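Local coordinates for protein beta-2-microglobulin (Ctenopharyngodon idella, PDB 5H5Z) that forms the light chain of a bony fish MHC class I molecule, pairing with the heavy chain that probably presents peptides to T cells, at residues Leu55-Glu58 / Gln62-Leu65; Ser80-His85 / Asn89-Trp94. The protein carries 1 engineered substitution. One frame throughout, in Å; residues are numbered along the deposited sequence.

Interaction 1. Residues Leu55-Glu58 / Gln62-Leu65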
loop_
_atom_site.group_PDB
_atom_site.type_symbol
_atom_site.label_atom_id
_atom_site.label_comp_id
_atom_site.label_asym_id
_atom_site.label_seq_id
_atom_site.Cartn_x
_atom_site.Cartn_y
_atom_site.Cartn_z
ATOM N N LEU B 55 9.216 -2.403 1.691
ATOM C CA LEU B 55 8.335 -3.532 1.970
ATOM C C LEU B 55 7.313 -3.218 3.061
ATOM O O LEU B 55 7.668 -2.896 4.192
ATOM C CB LEU B 55 9.156 -4.774 2.336
ATOM C CG LEU B 55 8.427 -6.116 2.433
ATOM C CD1 LEU B 55 8.000 -6.634 1.063
ATOM C CD2 LEU B 55 9.321 -7.117 3.145
ATOM N N ALA B 56 6.039 -3.309 2.694
ATOM C CA ALA B 56 4.947 -3.140 3.644
ATOM C C ALA B 56 3.822 -4.126 3.330
ATOM O O ALA B 56 3.861 -4.833 2.315
ATOM C CB ALA B 56 4.444 -1.699 3.639
ATOM N N PHE B 57 2.838 -4.186 4.220
ATOM C CA PHE B 57 1.715 -5.099 4.071
ATOM C C PHE B 57 0.451 -4.470 4.628
ATOM O O PHE B 57 0.509 -3.516 5.420
ATOM C CB PHE B 57 2.007 -6.465 4.727
ATOM C CG PHE B 57 2.400 -6.384 6.179
ATOM C CD1 PHE B 57 1.433 -6.385 7.176
ATOM C CD2 PHE B 57 3.744 -6.344 6.550
ATOM C CE1 PHE B 57 1.791 -6.313 8.519
ATOM C CE2 PHE B 57 4.111 -6.282 7.889
ATOM C CZ PHE B 57 3.135 -6.270 8.875
ATOM N N GLU B 58 -0.686 -4.994 4.190
ATOM C CA GLU B 58 -1.987 -4.481 4.591
ATOM C C GLU B 58 -2.591 -5.366 5.669
ATOM O O GLU B 58 -1.993 -6.372 6.064
ATOM C CB GLU B 58 -2.917 -4.430 3.374
ATOM C CG GLU B 58 -2.531 -3.380 2.344
ATOM C CD GLU B 58 -3.364 -3.460 1.082
ATOM O OE1 GLU B 58 -3.356 -4.518 0.417
ATOM O OE2 GLU B 58 -4.024 -2.454 0.747
ATOM N N GLN B 62 -0.895 -9.662 3.745
ATOM C CA GLN B 62 -0.280 -9.823 2.428
ATOM C C GLN B 62 0.499 -8.566 2.041
ATOM O O GLN B 62 0.089 -7.443 2.354
ATOM C CB GLN B 62 -1.334 -10.177 1.375
ATOM C CG GLN B 62 -2.098 -11.460 1.692
ATOM C CD GLN B 62 -3.140 -11.829 0.648
ATOM O OE1 GLN B 62 -3.505 -12.997 0.514
ATOM N NE2 GLN B 62 -3.632 -10.839 -0.086
ATOM N N PHE B 63 1.627 -8.775 1.369
ATOM C CA PHE B 63 2.569 -7.706 1.044
ATOM C C PHE B 63 2.200 -6.974 -0.246
ATOM O O PHE B 63 1.528 -7.526 -1.116
ATOM C CB PHE B 63 3.981 -8.286 0.913
ATOM C CG PHE B 63 4.516 -8.871 2.184
ATOM C CD1 PHE B 63 5.100 -8.050 3.137
ATOM C CD2 PHE B 63 4.443 -10.244 2.431
ATOM C CE1 PHE B 63 5.604 -8.582 4.319
ATOM C CE2 PHE B 63 4.939 -10.782 3.612
ATOM C CZ PHE B 63 5.523 -9.947 4.557
ATOM N N HIS B 64 2.645 -5.727 -0.362
ATOM C CA HIS B 64 2.484 -4.972 -1.599
ATOM C C HIS B 64 3.723 -4.126 -1.863
ATOM O O HIS B 64 4.375 -3.645 -0.926
ATOM C CB HIS B 64 1.207 -4.121 -1.588
ATOM C CG HIS B 64 1.197 -3.046 -0.542
ATOM N ND1 HIS B 64 1.449 -1.722 -0.831
ATOM C CD2 HIS B 64 0.958 -3.100 0.789
ATOM C CE1 HIS B 64 1.369 -1.008 0.277
ATOM N NE2 HIS B 64 1.072 -1.821 1.276
ATOM N N LEU B 65 4.063 -3.991 -3.140
ATOM C CA LEU B 65 5.169 -3.149 -3.574
ATOM C C LEU B 65 4.784 -2.400 -4.832
ATOM O O LEU B 65 3.984 -2.882 -5.634
ATOM C CB LEU B 65 6.414 -3.987 -3.868
ATOM C CG LEU B 65 7.128 -4.681 -2.710
ATOM C CD1 LEU B 65 8.072 -5.737 -3.253
ATOM C CD2 LEU B 65 7.886 -3.684 -1.833
HETATM O O HOH W 1 -1.436 -6.563 -0.345
#
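Q62 meets 55-58 through its backbone: its O accepts the N-H of E58 at 3.2 Å in a nearly straight bond (162° at the hydrogen), and CB of F57 lies against the same oxygen. F63 follows, forming an antiparallel non-hydrogen-bonded pair with F57, both side chains on one face. The two aromatic side chains run side by side, yet their rings are turned 82° to each other, and the edge of F57 is directed at the face of F63 in an offset T-shaped stack with centroids 5.6 Å apart. L55 adds its CD1, 3.8 Å from F63 CD1. At H64 the backbone N donates to A56 O over 3.1 Å. Setting CG between the backbone N and the carbonyl carbon (chi1 64°) brings the imidazole back toward 55-58, its CD2 3.8 Å from E58 CG. L65 ends the row by laying CD2 against the CA of L55. The contact belongs to the hairpin of strands 51-57 and 63-71, at the edge of a four-stranded antiparallel sheet. Strand 22-31 flanks 63-71 on its other side, while F18, V8 and Q93 of the MHC class I heavy chain pack on L55, A56, F57 and F63.

Interaction 2. Residues Ser80-His85 / Asn89-Trp94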
loop_
_atom_site.group_PDB
_atom_site.type_symbol
_atom_site.label_atom_id
_atom_site.label_comp_id
_atom_site.label_asym_id
_atom_site.label_seq_id
_atom_site.Cartn_x
_atom_site.Cartn_y
_atom_site.Cartn_z
ATOM N N SER B 80 6.581 -3.423 -20.145
ATOM C CA SER B 80 6.066 -4.544 -19.370
ATOM C C SER B 80 6.672 -4.593 -17.974
ATOM O O SER B 80 7.664 -3.910 -17.679
ATOM C CB SER B 80 6.281 -5.875 -20.114
ATOM O OG SER B 80 7.655 -6.137 -20.336
ATOM N N CYS B 81 6.049 -5.383 -17.108
ATOM C CA CYS B 81 6.544 -5.595 -15.761
ATOM C C CYS B 81 6.724 -7.093 -15.570
ATOM O O CYS B 81 5.780 -7.868 -15.770
ATOM C CB CYS B 81 5.561 -5.021 -14.736
ATOM S SG CYS B 81 6.008 -5.275 -13.004
ATOM N N ARG B 82 7.946 -7.490 -15.219
ATOM C CA ARG B 82 8.270 -8.889 -14.973
ATOM C C ARG B 82 8.436 -9.141 -13.485
ATOM O O ARG B 82 9.273 -8.519 -12.821
ATOM C CB ARG B 82 9.528 -9.317 -15.734
ATOM C CG ARG B 82 9.948 -10.762 -15.472
ATOM C CD ARG B 82 10.942 -11.261 -16.504
ATOM N NE ARG B 82 12.187 -10.498 -16.495
ATOM C CZ ARG B 82 12.918 -10.232 -17.575
ATOM N NH1 ARG B 82 12.532 -10.652 -18.777
ATOM N NH2 ARG B 82 14.038 -9.531 -17.458
ATOM N N VAL B 83 7.622 -10.055 -12.971
ATOM C CA VAL B 83 7.607 -10.370 -11.548
ATOM C C VAL B 83 8.005 -11.828 -11.314
ATOM O O VAL B 83 7.454 -12.742 -11.940
ATOM C CB VAL B 83 6.222 -10.084 -10.928
ATOM C CG1 VAL B 83 6.217 -10.387 -9.436
ATOM C CG2 VAL B 83 5.801 -8.639 -11.176
ATOM N N LYS B 84 8.972 -12.031 -10.422
ATOM C CA LYS B 84 9.429 -13.365 -10.048
ATOM C C LYS B 84 9.213 -13.615 -8.556
ATOM O O LYS B 84 9.901 -13.038 -7.706
ATOM C CB LYS B 84 10.898 -13.570 -10.441
ATOM C CG LYS B 84 11.150 -13.441 -11.937
ATOM C CD LYS B 84 12.618 -13.598 -12.294
ATOM C CE LYS B 84 12.836 -13.320 -13.774
ATOM N NZ LYS B 84 14.234 -13.614 -14.191
ATOM N N HIS B 85 8.239 -14.472 -8.256
ATOM C CA HIS B 85 7.875 -14.821 -6.884
ATOM C C HIS B 85 7.963 -16.332 -6.731
ATOM O O HIS B 85 7.421 -17.073 -7.556
ATOM C CB HIS B 85 6.457 -14.336 -6.580
ATOM C CG HIS B 85 6.040 -14.509 -5.153
ATOM N ND1 HIS B 85 4.958 -15.278 -4.783
ATOM C CD2 HIS B 85 6.548 -13.999 -4.005
ATOM C CE1 HIS B 85 4.819 -15.239 -3.470
ATOM N NE2 HIS B 85 5.772 -14.470 -2.975
ATOM N N ASN B 89 7.371 -16.942 -12.818
ATOM C CA ASN B 89 7.943 -15.870 -13.624
ATOM C C ASN B 89 6.865 -15.312 -14.537
ATOM O O ASN B 89 6.537 -15.919 -15.544
ATOM C CB ASN B 89 9.144 -16.398 -14.430
ATOM C CG ASN B 89 9.787 -15.340 -15.321
ATOM O OD1 ASN B 89 9.398 -14.173 -15.322
ATOM N ND2 ASN B 89 10.789 -15.757 -16.087
ATOM N N LYS B 90 6.306 -14.162 -14.172
ATOM C CA LYS B 90 5.225 -13.567 -14.957
ATOM C C LYS B 90 5.640 -12.238 -15.575
ATOM O O LYS B 90 6.383 -11.470 -14.967
ATOM C CB LYS B 90 3.964 -13.391 -14.105
ATOM C CG LYS B 90 3.512 -14.657 -13.391
ATOM C CD LYS B 90 2.000 -14.705 -13.235
ATOM C CE LYS B 90 1.552 -15.893 -12.392
ATOM N NZ LYS B 90 2.103 -17.208 -12.831
ATOM N N THR B 91 5.163 -11.987 -16.790
ATOM C CA THR B 91 5.389 -10.711 -17.462
ATOM C C THR B 91 4.052 -10.150 -17.919
ATOM O O THR B 91 3.318 -10.807 -18.651
ATOM C CB THR B 91 6.348 -10.864 -18.663
ATOM O OG1 THR B 91 7.620 -11.317 -18.194
ATOM C CG2 THR B 91 6.535 -9.534 -19.399
ATOM N N ILE B 92 3.740 -8.938 -17.469
ATOM C CA ILE B 92 2.495 -8.270 -17.844
ATOM C C ILE B 92 2.820 -7.048 -18.699
ATOM O O ILE B 92 3.543 -6.155 -18.262
ATOM C CB ILE B 92 1.670 -7.875 -16.591
ATOM C CG1 ILE B 92 1.478 -9.076 -15.651
ATOM C CG2 ILE B 92 0.329 -7.254 -16.973
ATOM C CD1 ILE B 92 0.637 -10.208 -16.209
ATOM N N VAL B 93 2.295 -7.031 -19.923
ATOM C CA VAL B 93 2.501 -5.927 -20.859
ATOM C C VAL B 93 1.583 -4.757 -20.502
ATOM O O VAL B 93 0.399 -4.948 -20.215
ATOM C CB VAL B 93 2.255 -6.380 -22.321
ATOM C CG1 VAL B 93 2.295 -5.201 -23.291
ATOM C CG2 VAL B 93 3.273 -7.435 -22.730
ATOM N N TRP B 94 2.139 -3.549 -20.518
ATOM C CA TRP B 94 1.372 -2.329 -20.282
ATOM C C TRP B 94 0.371 -2.047 -21.404
ATOM O O TRP B 94 0.740 -1.996 -22.572
ATOM C CB TRP B 94 2.314 -1.142 -20.124
ATOM C CG TRP B 94 1.606 0.165 -20.028
ATOM C CD1 TRP B 94 0.766 0.572 -19.033
ATOM C CD2 TRP B 94 1.680 1.244 -20.963
ATOM N NE1 TRP B 94 0.306 1.841 -19.293
ATOM C CE2 TRP B 94 0.853 2.279 -20.469
ATOM C CE3 TRP B 94 2.363 1.438 -22.172
ATOM C CZ2 TRP B 94 0.689 3.495 -21.142
ATOM C CZ3 TRP B 94 2.199 2.645 -22.842
ATOM C CH2 TRP B 94 1.372 3.660 -22.321
#
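Strands 80-85 and 89-93 run antiparallel, their axes 4.5 Å apart, and two pairs of reciprocal backbone hydrogen bonds join C81 to I92 and V83 to K90. The shortest runs from V83 N to K90 O at 2.7 Å; its mate, K90 N to V83 O, lies in the carbonyl plane. Between these pairs R82 and T91 form a non-hydrogen-bonded pair, their side chains side by side, and R82 CG is 3.6 Å from T91 OG1. The N89 side chain crosses R82 obliquely: its CG is anti to the backbone N (chi1 179°), which carries OD1 to 3.5 Å from R82 CG, while K84 runs alongside the amide with its CE 3.9 Å from ND2. The amide therefore rests on the aliphatic parts of both basic chains, with the guanidinium plane turned 76° from its own. On the other face, C81 forms the disulfide with C26 that ties the two sheets of the immunoglobulin fold together, and V83 packs on I8 and V28. The hairpin is accordingly held by its main chain; on the face of S80, R82, K84, N89 and T91 polar groups lie against methylene carbons, while C81 and V83 are buried in the core.

Overall arrangement
Interactions 1 and 2 are hairpins in opposite sheets of one C1-set immunoglobulin sandwich, with centres about 18 Å apart and nearest atoms about 7 Å apart. They follow in series along the chain, strand 63-71 of the first leading on to strand 79-85 of the second. Strand 36-42 relates them: I36 and I38 meet L65 from interaction 1, and the same two meet V83 and C81, respectively, from interaction 2. The centre of interaction 1 lies about 14 Å from the centre of the chain, and L55, A56, F57 and F63 pack on the heavy chain; the centre of interaction 2, which no other chain of the assembly touches, lies about 7 Å from the chain centre.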